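Long-range contacts in DUF3992 domain-containing protein (Bacillus cereus, PDB 7A02), which forms the disulfide-linked pilus fibres that make up appendages on Bacillus endospores: residues D26-A31 / A101-G106; Y37-S42 / R91-T96; Q43-S48 / M110-T115; L51-G56 / I77-G82. All coordinates share one frame; numbering follows the deposited sequence.

Contact 1. Residues D26-A31 / A101-G106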
loop_
_atom_site.group_PDB
_atom_site.type_symbol
_atom_site.label_atom_id
_atom_site.label_comp_id
_atom_site.label_asym_id
_atom_site.label_seq_id
_atom_site.Cartn_x
_atom_site.Cartn_y
_atom_site.Cartn_z
ATOM N N ASP A 26 12.777 32.885 46.025
ATOM C CA ASP A 26 13.305 34.192 46.382
ATOM C C ASP A 26 14.717 34.009 46.912
ATOM O O ASP A 26 14.963 33.116 47.725
ATOM C CB ASP A 26 12.437 34.871 47.437
ATOM C CG ASP A 26 11.025 35.107 46.963
ATOM O OD1 ASP A 26 10.819 35.200 45.739
ATOM O OD2 ASP A 26 10.119 35.206 47.816
ATOM N N TRP A 27 15.636 34.854 46.464
ATOM C CA TRP A 27 17.045 34.679 46.771
ATOM C C TRP A 27 17.638 35.948 47.358
ATOM O O TRP A 27 17.191 37.063 47.065
ATOM C CB TRP A 27 17.840 34.289 45.534
ATOM C CG TRP A 27 17.635 35.208 44.395
ATOM C CD1 TRP A 27 16.752 35.055 43.381
ATOM C CD2 TRP A 27 18.324 36.433 44.145
ATOM N NE1 TRP A 27 16.842 36.106 42.512
ATOM C CE2 TRP A 27 17.805 36.968 42.961
ATOM C CE3 TRP A 27 19.332 37.128 44.809
ATOM C CZ2 TRP A 27 18.254 38.162 42.426
ATOM C CZ3 TRP A 27 19.773 38.310 44.277
ATOM C CH2 TRP A 27 19.238 38.816 43.100
ATOM N N THR A 28 18.662 35.748 48.185
ATOM C CA THR A 28 19.500 36.806 48.731
ATOM C C THR A 28 20.947 36.498 48.381
ATOM O O THR A 28 21.417 35.381 48.610
ATOM C CB THR A 28 19.344 36.907 50.245
ATOM O OG1 THR A 28 17.953 36.901 50.583
ATOM C CG2 THR A 28 19.978 38.182 50.756
ATOM N N ALA A 29 21.653 37.485 47.844
ATOM C CA ALA A 29 22.978 37.275 47.281
ATOM C C ALA A 29 24.052 37.853 48.190
ATOM O O ALA A 29 23.974 39.019 48.586
ATOM C CB ALA A 29 23.078 37.911 45.896
ATOM N N ALA A 30 25.056 37.041 48.507
ATOM C CA ALA A 30 26.224 37.505 49.233
ATOM C C ALA A 30 27.332 37.855 48.243
ATOM O O ALA A 30 27.143 37.818 47.028
ATOM C CB ALA A 30 26.686 36.450 50.233
ATOM N N ALA A 31 28.507 38.204 48.760
ATOM C CA ALA A 31 29.638 38.501 47.881
ATOM C C ALA A 31 30.494 37.278 47.610
ATOM O O ALA A 31 31.723 37.344 47.650
ATOM C CB ALA A 31 30.475 39.626 48.479
ATOM N N ALA A 101 28.571 42.849 48.299
ATOM C CA ALA A 101 28.371 42.591 49.723
ATOM C C ALA A 101 27.396 43.591 50.330
ATOM O O ALA A 101 27.651 44.208 51.361
ATOM C CB ALA A 101 29.708 42.617 50.451
ATOM N N ALA A 102 26.252 43.743 49.674
ATOM C CA ALA A 102 25.161 44.566 50.160
ATOM C C ALA A 102 23.874 43.773 50.294
ATOM O O ALA A 102 22.830 44.361 50.595
ATOM C CB ALA A 102 24.934 45.765 49.231
ATOM N N ALA A 103 23.921 42.462 50.062
ATOM C CA ALA A 103 22.783 41.565 50.230
ATOM C C ALA A 103 21.594 42.009 49.379
ATOM O O ALA A 103 20.519 42.332 49.882
ATOM C CB ALA A 103 22.395 41.447 51.706
ATOM N N GLU A 104 21.810 42.023 48.068
ATOM C CA GLU A 104 20.701 42.222 47.150
ATOM C C GLU A 104 19.748 41.044 47.250
ATOM O O GLU A 104 20.136 39.936 47.620
ATOM C CB GLU A 104 21.208 42.360 45.719
ATOM C CG GLU A 104 22.234 43.447 45.528
ATOM C CD GLU A 104 23.642 42.949 45.734
ATOM O OE1 GLU A 104 23.839 42.075 46.598
ATOM O OE2 GLU A 104 24.553 43.425 45.033
ATOM N N THR A 105 18.484 41.287 46.937
ATOM C CA THR A 105 17.512 40.208 46.953
ATOM C C THR A 105 16.549 40.360 45.790
ATOM O O THR A 105 16.333 41.461 45.272
ATOM C CB THR A 105 16.736 40.149 48.269
ATOM O OG1 THR A 105 15.992 38.927 48.319
ATOM C CG2 THR A 105 15.771 41.295 48.369
ATOM N N GLY A 106 15.979 39.230 45.394
ATOM C CA GLY A 106 15.102 39.204 44.244
ATOM C C GLY A 106 14.434 37.859 44.075
ATOM O O GLY A 106 14.406 37.045 44.996
#
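Asp26 meets Gly106 where strand 19-29 runs antiparallel beside strand 104-114, in one four-stranded sheet of a jellyroll-like beta sandwich. The segment axes approach to 4.8 Å. Asp26 contributes a CA-H...O contact to Gly106 O, and its side chain touches Glu107. Trp27 forms a hydrogen-bonded pair with Gly106. Trp27 N donates to Gly106 O at 2.9 Å, and Gly106 N donates back to Trp27 O at 3.0 Å. With Trp27 CG between the backbone N and the carbonyl carbon (chi1 53°), the indole lies flat over the glycine backbone. Gly106 N sits over the centre of the ring system, and Gly106 CA makes a CH-pi contact 4.0 Å from the centroid of the six-membered ring of Trp27. Trp27 NE1 is bonded to Glu107 O, which would help to hold the ring in this orientation. The ring also packs on Leu51 and Val53. On the other face of the sheet, Thr28 pairs with Thr105, and their side chains cross at a slant. Ala29 N donates to Glu104 O at 2.9 Å. Glu104 OE2 accepts from Thr100 N, and the last touch joins two methyl groups, Ala31 CB and Ala101 CB, 3.7 Å apart.

Contact 2. Residues Y37-S42 / R91-T96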
loop_
_atom_site.group_PDB
_atom_site.type_symbol
_atom_site.label_atom_id
_atom_site.label_comp_id
_atom_site.label_asym_id
_atom_site.label_seq_id
_atom_site.Cartn_x
_atom_site.Cartn_y
_atom_site.Cartn_z
ATOM N N TYR A 37 20.499 26.645 41.758
ATOM C CA TYR A 37 19.797 25.562 41.086
ATOM C C TYR A 37 20.803 24.489 40.707
ATOM O O TYR A 37 21.940 24.804 40.361
ATOM C CB TYR A 37 19.075 26.080 39.842
ATOM C CG TYR A 37 18.408 25.009 39.032
ATOM C CD1 TYR A 37 17.166 24.523 39.383
ATOM C CD2 TYR A 37 19.016 24.488 37.913
ATOM C CE1 TYR A 37 16.556 23.551 38.648
ATOM C CE2 TYR A 37 18.412 23.517 37.173
ATOM C CZ TYR A 37 17.185 23.054 37.546
ATOM O OH TYR A 37 16.582 22.085 36.799
ATOM N N ALA A 38 20.383 23.230 40.773
ATOM C CA ALA A 38 21.268 22.122 40.453
ATOM C C ALA A 38 20.447 20.913 40.042
ATOM O O ALA A 38 19.341 20.704 40.538
ATOM C CB ALA A 38 22.165 21.763 41.635
ATOM N N ASP A 39 21.004 20.107 39.145
ATOM C CA ASP A 39 20.326 18.911 38.673
ATOM C C ASP A 39 21.358 17.844 38.352
ATOM O O ASP A 39 22.562 18.041 38.523
ATOM C CB ASP A 39 19.466 19.208 37.446
ATOM C CG ASP A 39 20.278 19.680 36.270
ATOM O OD1 ASP A 39 19.743 19.710 35.150
ATOM O OD2 ASP A 39 21.451 20.035 36.462
ATOM N N ASN A 40 20.874 16.701 37.878
ATOM C CA ASN A 40 21.744 15.669 37.353
ATOM C C ASN A 40 21.279 15.142 36.006
ATOM O O ASN A 40 21.899 14.217 35.477
ATOM C CB ASN A 40 21.869 14.506 38.347
ATOM C CG ASN A 40 20.563 13.813 38.592
ATOM O OD1 ASN A 40 19.521 14.259 38.132
ATOM N ND2 ASN A 40 20.604 12.716 39.328
ATOM N N ILE A 41 20.212 15.697 35.439
ATOM C CA ILE A 41 19.801 15.342 34.088
ATOM C C ILE A 41 20.388 16.361 33.124
ATOM O O ILE A 41 19.660 17.145 32.512
ATOM C CB ILE A 41 18.270 15.296 33.975
ATOM C CG1 ILE A 41 17.642 16.526 34.613
ATOM C CG2 ILE A 41 17.733 14.126 34.740
ATOM C CD1 ILE A 41 16.167 16.626 34.376
ATOM N N SER A 42 21.700 16.335 32.942
ATOM C CA SER A 42 22.346 17.405 32.198
ATOM C C SER A 42 22.212 17.256 30.694
ATOM O O SER A 42 22.281 18.257 29.975
ATOM C CB SER A 42 23.826 17.480 32.565
ATOM O OG SER A 42 24.474 18.487 31.814
ATOM N N ARG A 91 21.462 21.990 28.185
ATOM C CA ARG A 91 22.690 21.365 28.680
ATOM C C ARG A 91 23.451 22.261 29.653
ATOM O O ARG A 91 24.515 22.795 29.351
ATOM C CB ARG A 91 23.616 20.905 27.554
ATOM C CG ARG A 91 23.359 19.491 27.057
ATOM C CD ARG A 91 23.577 19.277 25.570
ATOM N NE ARG A 91 22.613 19.878 24.665
ATOM C CZ ARG A 91 22.455 19.455 23.414
ATOM N NH1 ARG A 91 21.563 20.009 22.610
ATOM N NH2 ARG A 91 23.214 18.465 22.962
ATOM N N PHE A 92 22.886 22.411 30.843
ATOM C CA PHE A 92 23.577 23.040 31.953
ATOM C C PHE A 92 23.412 22.178 33.193
ATOM O O PHE A 92 22.469 21.396 33.310
ATOM C CB PHE A 92 23.063 24.457 32.217
ATOM C CG PHE A 92 21.614 24.521 32.569
ATOM C CD1 PHE A 92 20.655 24.583 31.586
ATOM C CD2 PHE A 92 21.212 24.531 33.883
ATOM C CE1 PHE A 92 19.329 24.641 31.907
ATOM C CE2 PHE A 92 19.890 24.591 34.207
ATOM C CZ PHE A 92 18.946 24.645 33.218
ATOM N N ASP A 93 24.344 22.328 34.125
ATOM C CA ASP A 93 24.389 21.477 35.303
ATOM C C ASP A 93 24.071 22.235 36.583
ATOM O O ASP A 93 23.342 21.724 37.434
ATOM C CB ASP A 93 25.774 20.826 35.396
ATOM C CG ASP A 93 25.851 19.758 36.461
ATOM O OD1 ASP A 93 24.847 19.526 37.163
ATOM O OD2 ASP A 93 26.926 19.140 36.596
ATOM N N THR A 94 24.596 23.446 36.749
ATOM C CA THR A 94 24.303 24.251 37.925
ATOM C C THR A 94 24.083 25.692 37.501
ATOM O O THR A 94 24.414 26.088 36.385
ATOM C CB THR A 94 25.427 24.197 38.963
ATOM O OG1 THR A 94 26.647 24.639 38.363
ATOM C CG2 THR A 94 25.615 22.793 39.490
ATOM N N VAL A 95 23.506 26.479 38.402
ATOM C CA VAL A 95 23.365 27.917 38.217
ATOM C C VAL A 95 23.859 28.605 39.477
ATOM O O VAL A 95 23.548 28.171 40.589
ATOM C CB VAL A 95 21.911 28.326 37.914
ATOM C CG1 VAL A 95 21.859 29.765 37.486
ATOM C CG2 VAL A 95 21.322 27.448 36.845
ATOM N N THR A 96 24.642 29.668 39.311
ATOM C CA THR A 96 25.146 30.417 40.452
ATOM C C THR A 96 24.861 31.897 40.279
ATOM O O THR A 96 24.832 32.419 39.161
ATOM C CB THR A 96 26.650 30.234 40.663
ATOM O OG1 THR A 96 27.364 30.924 39.633
ATOM C CG2 THR A 96 27.025 28.774 40.637
#
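Tyr37 and Val95 pair at the end of one sheet of the jellyroll-like sandwich, where strand 34-38 lies antiparallel beside strand 94-98. Backbone bonds are few. Val95 N donates to Tyr37 O at 3.0 Å, and Val95 is also bonded to Ile36. Asp39 N makes a weak bond of 3.3 Å to Asp93 O. Between them, Ala38 and Thr94 form a non-hydrogen-bonded pair. Asp93 and Thr94 both face Tyr65 in a classic beta bulge. Farther out, Arg91 CA gives a CA-H...O contact of 3.4 Å to Ser42 O.

The apolar contacts come from two rings and a valine. Tyr37 CE2 touches Phe92 CE2 at 3.5 Å. The rings meet rim to rim, with planes at 48°, and neither covers the other. Tyr37 and Val95 share one face of the sheet. With Tyr37 CG anti to the backbone N (chi1 176°), the ring lies beside the valine, and Tyr37 CD2 approaches Val95 CG2 at 3.9 Å. Phe92 also packs on Ala47 of the other sheet.

The acidic contacts involve Asp39 and Asp93. Asp39 OD2 lies 3.5 Å from Asp93 OD1, and Asp93 OD1 also comes near Asp39 O. Asp93 OD2 accepts a weak bond from Gly68 N. If both carboxylates are ionised they would repel each other, which may raise the proton affinity of one.

Contact 3. Residues Q43-S48 / M110-T115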
loop_
_atom_site.group_PDB
_atom_site.type_symbol
_atom_site.label_atom_id
_atom_site.label_comp_id
_atom_site.label_asym_id
_atom_site.label_seq_id
_atom_site.Cartn_x
_atom_site.Cartn_y
_atom_site.Cartn_z
ATOM N N GLN A 43 22.025 16.036 30.199
ATOM C CA GLN A 43 22.084 15.805 28.762
ATOM C C GLN A 43 20.825 16.263 28.041
ATOM O O GLN A 43 20.910 16.752 26.910
ATOM C CB GLN A 43 22.347 14.329 28.483
ATOM C CG GLN A 43 21.429 13.396 29.227
ATOM C CD GLN A 43 22.011 12.962 30.553
ATOM O OE1 GLN A 43 23.006 13.513 31.018
ATOM N NE2 GLN A 43 21.393 11.966 31.167
ATOM N N ASP A 44 19.655 16.113 28.652
ATOM C CA ASP A 44 18.399 16.508 28.017
ATOM C C ASP A 44 17.623 17.395 28.980
ATOM O O ASP A 44 16.814 16.909 29.773
ATOM C CB ASP A 44 17.580 15.291 27.610
ATOM C CG ASP A 44 17.350 14.338 28.754
ATOM O OD1 ASP A 44 18.192 14.306 29.673
ATOM O OD2 ASP A 44 16.323 13.633 28.741
ATOM N N ILE A 45 17.863 18.697 28.908
ATOM C CA ILE A 45 17.121 19.644 29.722
ATOM C C ILE A 45 17.051 20.958 28.965
ATOM O O ILE A 45 18.032 21.398 28.365
ATOM C CB ILE A 45 17.761 19.801 31.120
ATOM C CG1 ILE A 45 16.837 20.591 32.035
ATOM C CG2 ILE A 45 19.111 20.459 31.031
ATOM C CD1 ILE A 45 17.223 20.520 33.471
ATOM N N TYR A 46 15.868 21.557 28.964
ATOM C CA TYR A 46 15.636 22.851 28.344
ATOM C C TYR A 46 14.898 23.705 29.356
ATOM O O TYR A 46 13.853 23.294 29.863
ATOM C CB TYR A 46 14.820 22.713 27.062
ATOM C CG TYR A 46 15.583 22.116 25.912
ATOM C CD1 TYR A 46 15.846 20.762 25.865
ATOM C CD2 TYR A 46 16.024 22.903 24.866
ATOM C CE1 TYR A 46 16.538 20.213 24.821
ATOM C CE2 TYR A 46 16.714 22.360 23.817
ATOM C CZ TYR A 46 16.968 21.015 23.801
ATOM O OH TYR A 46 17.661 20.463 22.756
ATOM N N ALA A 47 15.434 24.879 29.659
ATOM C CA ALA A 47 14.869 25.708 30.708
ATOM C C ALA A 47 14.690 27.131 30.219
ATOM O O ALA A 47 15.592 27.700 29.607
ATOM C CB ALA A 47 15.752 25.692 31.947
ATOM N N SER A 48 13.528 27.705 30.509
ATOM C CA SER A 48 13.228 29.095 30.207
ATOM C C SER A 48 12.801 29.796 31.484
ATOM O O SER A 48 12.223 29.178 32.378
ATOM C CB SER A 48 12.118 29.222 29.168
ATOM O OG SER A 48 12.505 28.650 27.936
ATOM N N MET A 110 11.573 29.560 36.812
ATOM C CA MET A 110 12.098 28.735 35.731
ATOM C C MET A 110 11.163 27.575 35.426
ATOM O O MET A 110 10.721 26.877 36.340
ATOM C CB MET A 110 13.485 28.208 36.089
ATOM C CG MET A 110 14.010 27.158 35.150
ATOM S SD MET A 110 15.569 26.457 35.698
ATOM C CE MET A 110 16.669 27.809 35.337
ATOM N N THR A 111 10.879 27.367 34.141
ATOM C CA THR A 111 10.153 26.199 33.662
ATOM C C THR A 111 11.114 25.261 32.949
ATOM O O THR A 111 11.960 25.701 32.170
ATOM C CB THR A 111 9.021 26.580 32.709
ATOM O OG1 THR A 111 9.526 27.436 31.684
ATOM C CG2 THR A 111 7.919 27.287 33.446
ATOM N N ILE A 112 10.967 23.968 33.207
ATOM C CA ILE A 112 11.945 22.960 32.823
ATOM C C ILE A 112 11.258 21.900 31.979
ATOM O O ILE A 112 10.213 21.378 32.370
ATOM C CB ILE A 112 12.588 22.319 34.062
ATOM C CG1 ILE A 112 13.214 23.392 34.941
ATOM C CG2 ILE A 112 13.608 21.297 33.660
ATOM C CD1 ILE A 112 13.258 23.026 36.391
ATOM N N ARG A 113 11.847 21.571 30.837
ATOM C CA ARG A 113 11.337 20.522 29.967
ATOM C C ARG A 113 12.314 19.361 29.932
ATOM O O ARG A 113 13.518 19.561 29.768
ATOM C CB ARG A 113 11.129 21.032 28.548
ATOM C CG ARG A 113 9.738 21.484 28.249
ATOM C CD ARG A 113 9.697 22.163 26.904
ATOM N NE ARG A 113 8.457 22.890 26.665
ATOM C CZ ARG A 113 7.252 22.340 26.612
ATOM N NH1 ARG A 113 7.097 21.034 26.761
ATOM N NH2 ARG A 113 6.196 23.102 26.388
ATOM N N TYR A 114 11.801 18.146 30.083
ATOM C CA TYR A 114 12.646 16.986 29.851
ATOM C C TYR A 114 11.813 15.877 29.234
ATOM O O TYR A 114 10.654 15.675 29.598
ATOM C CB TYR A 114 13.348 16.503 31.126
ATOM C CG TYR A 114 12.476 16.362 32.342
ATOM C CD1 TYR A 114 12.080 17.468 33.066
ATOM C CD2 TYR A 114 12.075 15.119 32.785
ATOM C CE1 TYR A 114 11.293 17.341 34.173
ATOM C CE2 TYR A 114 11.293 14.984 33.895
ATOM C CZ TYR A 114 10.903 16.098 34.584
ATOM O OH TYR A 114 10.116 15.971 35.700
ATOM N N THR A 115 12.407 15.199 28.262
ATOM C CA THR A 115 11.734 14.184 27.456
ATOM C C THR A 115 11.981 12.779 27.975
ATOM O O THR A 115 12.344 11.884 27.220
ATOM C CB THR A 115 12.178 14.307 26.003
ATOM O OG1 THR A 115 11.610 13.243 25.231
ATOM C CG2 THR A 115 13.701 14.279 25.896
#
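Tyr46 and Arg113 pair across neighbouring antiparallel strands, but their flat ends lead away from the contact. The Tyr46 ring meets the ring of Tyr114 of a second subunit, with the planes about 20° apart. The Arg113 guanidinium also reaches that subunit: NE forms a salt bridge with its Asp21, and NH2 makes a weak bond to its Gln20 O. Within the chain, the Tyr114 ring turns the other way, packs on Val19 and bonds through OH to Asp21 OD2.

The backbones of 46-48 and 110-114 are joined by four bonds in a regular ladder of the jellyroll sheet. Arg113 N donates to Tyr46 O at 2.8 Å, and Tyr46 N to Arg113 O at 3.2 Å. Ser48 and Thr111 repeat the pattern, at 3.0 Å from Ser48 N to Thr111 O and 2.9 Å from Thr111 N to Ser48 O. Ser48 O also accepts from Thr111 OG1 at 3.3 Å. That donor stands above the carbonyl plane, with OG1 between the backbone N and the carbonyl carbon (chi1 51°).

Ala47 and Ile112 point to the other face, and their contacts here are apolar. Ile112 CG2 touches Ile45 CG1 at 3.7 Å, and Tyr37 of the other sheet joins them. Met110 SD lies 3.8 Å from Ala47 CB.

Ser48 OG bonds to Asp21 of the second subunit. Ile112 and Ala47 thus pack towards the other sheet, while Tyr46, Ser48 and Arg113, on the opposite face, offer aromatic, hydroxyl and charged groups that join subunits in the pilus.

Contact 4. Residues L51-G56 / I77-G82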
loop_
_atom_site.group_PDB
_atom_site.type_symbol
_atom_site.label_atom_id
_atom_site.label_comp_id
_atom_site.label_asym_id
_atom_site.label_seq_id
_atom_site.Cartn_x
_atom_site.Cartn_y
_atom_site.Cartn_z
ATOM N N LEU A 51 15.118 36.353 35.669
ATOM C CA LEU A 51 15.687 36.758 36.944
ATOM C C LEU A 51 15.374 38.229 37.151
ATOM O O LEU A 51 15.598 39.044 36.250
ATOM C CB LEU A 51 17.195 36.540 36.987
ATOM C CG LEU A 51 17.852 36.899 38.314
ATOM C CD1 LEU A 51 17.855 35.706 39.229
ATOM C CD2 LEU A 51 19.253 37.407 38.106
ATOM N N LYS A 52 14.853 38.557 38.329
ATOM C CA LYS A 52 14.501 39.921 38.695
ATOM C C LYS A 52 15.291 40.321 39.928
ATOM O O LYS A 52 15.248 39.625 40.945
ATOM C CB LYS A 52 13.005 40.052 38.969
ATOM C CG LYS A 52 12.619 41.422 39.488
ATOM C CD LYS A 52 11.132 41.716 39.364
ATOM C CE LYS A 52 10.247 40.538 39.728
ATOM N NZ LYS A 52 10.695 39.821 40.951
ATOM N N VAL A 53 15.994 41.442 39.845
ATOM C CA VAL A 53 16.751 41.976 40.967
ATOM C C VAL A 53 15.895 43.050 41.613
ATOM O O VAL A 53 15.657 44.109 41.026
ATOM C CB VAL A 53 18.109 42.529 40.527
ATOM C CG1 VAL A 53 18.783 43.217 41.682
ATOM C CG2 VAL A 53 18.976 41.412 40.016
ATOM N N ASP A 54 15.433 42.779 42.829
ATOM C CA ASP A 54 14.442 43.634 43.471
ATOM C C ASP A 54 15.094 44.763 44.257
ATOM O O ASP A 54 14.861 45.940 43.968
ATOM C CB ASP A 54 13.544 42.794 44.382
ATOM C CG ASP A 54 12.279 43.517 44.772
ATOM O OD1 ASP A 54 11.449 43.787 43.881
ATOM O OD2 ASP A 54 12.110 43.814 45.973
ATOM N N THR A 55 15.912 44.428 45.248
ATOM C CA THR A 55 16.522 45.454 46.079
ATOM C C THR A 55 18.009 45.189 46.238
ATOM O O THR A 55 18.481 44.061 46.094
ATOM C CB THR A 55 15.883 45.540 47.469
ATOM O OG1 THR A 55 16.096 44.315 48.172
ATOM C CG2 THR A 55 14.391 45.806 47.363
ATOM N N GLY A 56 18.735 46.252 46.552
ATOM C CA GLY A 56 20.164 46.233 46.747
ATOM C C GLY A 56 20.825 47.252 45.858
ATOM O O GLY A 56 20.176 48.130 45.283
ATOM N N ILE A 77 24.862 36.349 32.459
ATOM C CA ILE A 77 24.076 37.568 32.310
ATOM C C ILE A 77 24.312 38.464 33.518
ATOM O O ILE A 77 24.412 37.980 34.650
ATOM C CB ILE A 77 22.574 37.261 32.153
ATOM C CG1 ILE A 77 22.321 36.442 30.894
ATOM C CG2 ILE A 77 21.779 38.534 32.046
ATOM C CD1 ILE A 77 20.925 35.893 30.812
ATOM N N VAL A 78 24.405 39.770 33.281
ATOM C CA VAL A 78 24.583 40.763 34.336
ATOM C C VAL A 78 23.349 41.655 34.361
ATOM O O VAL A 78 23.005 42.271 33.345
ATOM C CB VAL A 78 25.853 41.595 34.123
ATOM C CG1 VAL A 78 25.792 42.857 34.941
ATOM C CG2 VAL A 78 27.071 40.786 34.495
ATOM N N VAL A 79 22.693 41.736 35.517
ATOM C CA VAL A 79 21.409 42.412 35.654
ATOM C C VAL A 79 21.559 43.550 36.653
ATOM O O VAL A 79 22.094 43.351 37.749
ATOM C CB VAL A 79 20.309 41.438 36.109
ATOM C CG1 VAL A 79 19.027 42.179 36.390
ATOM C CG2 VAL A 79 20.091 40.371 35.075
ATOM N N ALA A 80 21.088 44.734 36.276
ATOM C CA ALA A 80 21.111 45.880 37.167
ATOM C C ALA A 80 19.926 45.835 38.126
ATOM O O ALA A 80 18.965 45.091 37.935
ATOM C CB ALA A 80 21.098 47.180 36.371
ATOM N N THR A 81 19.998 46.655 39.170
ATOM C CA THR A 81 18.955 46.688 40.185
ATOM C C THR A 81 17.721 47.399 39.652
ATOM O O THR A 81 17.826 48.457 39.030
ATOM C CB THR A 81 19.455 47.387 41.444
ATOM O OG1 THR A 81 20.655 46.753 41.895
ATOM C CG2 THR A 81 18.417 47.302 42.538
ATOM N N GLY A 82 16.554 46.823 39.906
ATOM C CA GLY A 82 15.316 47.384 39.424
ATOM C C GLY A 82 14.907 46.947 38.038
ATOM O O GLY A 82 13.917 47.466 37.512
#
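Val53 and Val79 meet inside the beta sandwich, near one end of the jellyroll-like fold, and join strands of its two different sheets. Strand 46-55 brings Leu51 and Val53 to the contact. Strand 72-79 brings Val79, followed by the turn at 80-82. The touching parts run 63° apart, and no ladder forms between them. Val53 CG2 touches Val79 CG1 at 3.7 Å, and the two side chains slide past each other in opposite directions. Val53 CG1 is anti to the backbone N (chi1 173°) and comes 3.8 Å from Thr81 CA. Leu51 CD2 lies farther off, at 4.3 Å from Val79 CG2. Val53 also packs on Val60, and Val79 on Ala85.

A hydrogen bond closes the contact: Gly82 N donates to Val53 O at 3.1 Å. Gly82 has a positive phi (87°), a backbone conformation that suits glycine. Its own O accepts from Thr28 OG1 of a second subunit, so the turn also takes part in the assembly. Asp54 and Thr55 form a classic beta bulge opposite Thr105. Past the bulge the strand ends at Thr55, and the Thr81 CG2 methyl rests 3.4 Å from Gly56 O.

In the fold
Contacts 1 and 3 join neighbouring strands of one sheet and share strand 104-114. Their centres lie about 26 Å apart, on opposite sides of the chain's centre. Contact 2 joins strands of the other sheet, and contact 4 links the two sheets. Contacts 1 and 4 sit at one end, with centres about 10 Å apart, and Thr105 is probably bonded through its backbone to Asp54 and Thr55. Contacts 2 and 3 are equally close, and Arg91 packs on Gln43. Along the chain, contacts 2 and 4 are nested inside contact 1, while contacts 1 and 3 cross. Two four-stranded antiparallel sheets with this strand order fit a jellyroll. Contacts 3 and 4 both touch a second subunit, so both ends of the sandwich contribute to pilus assembly.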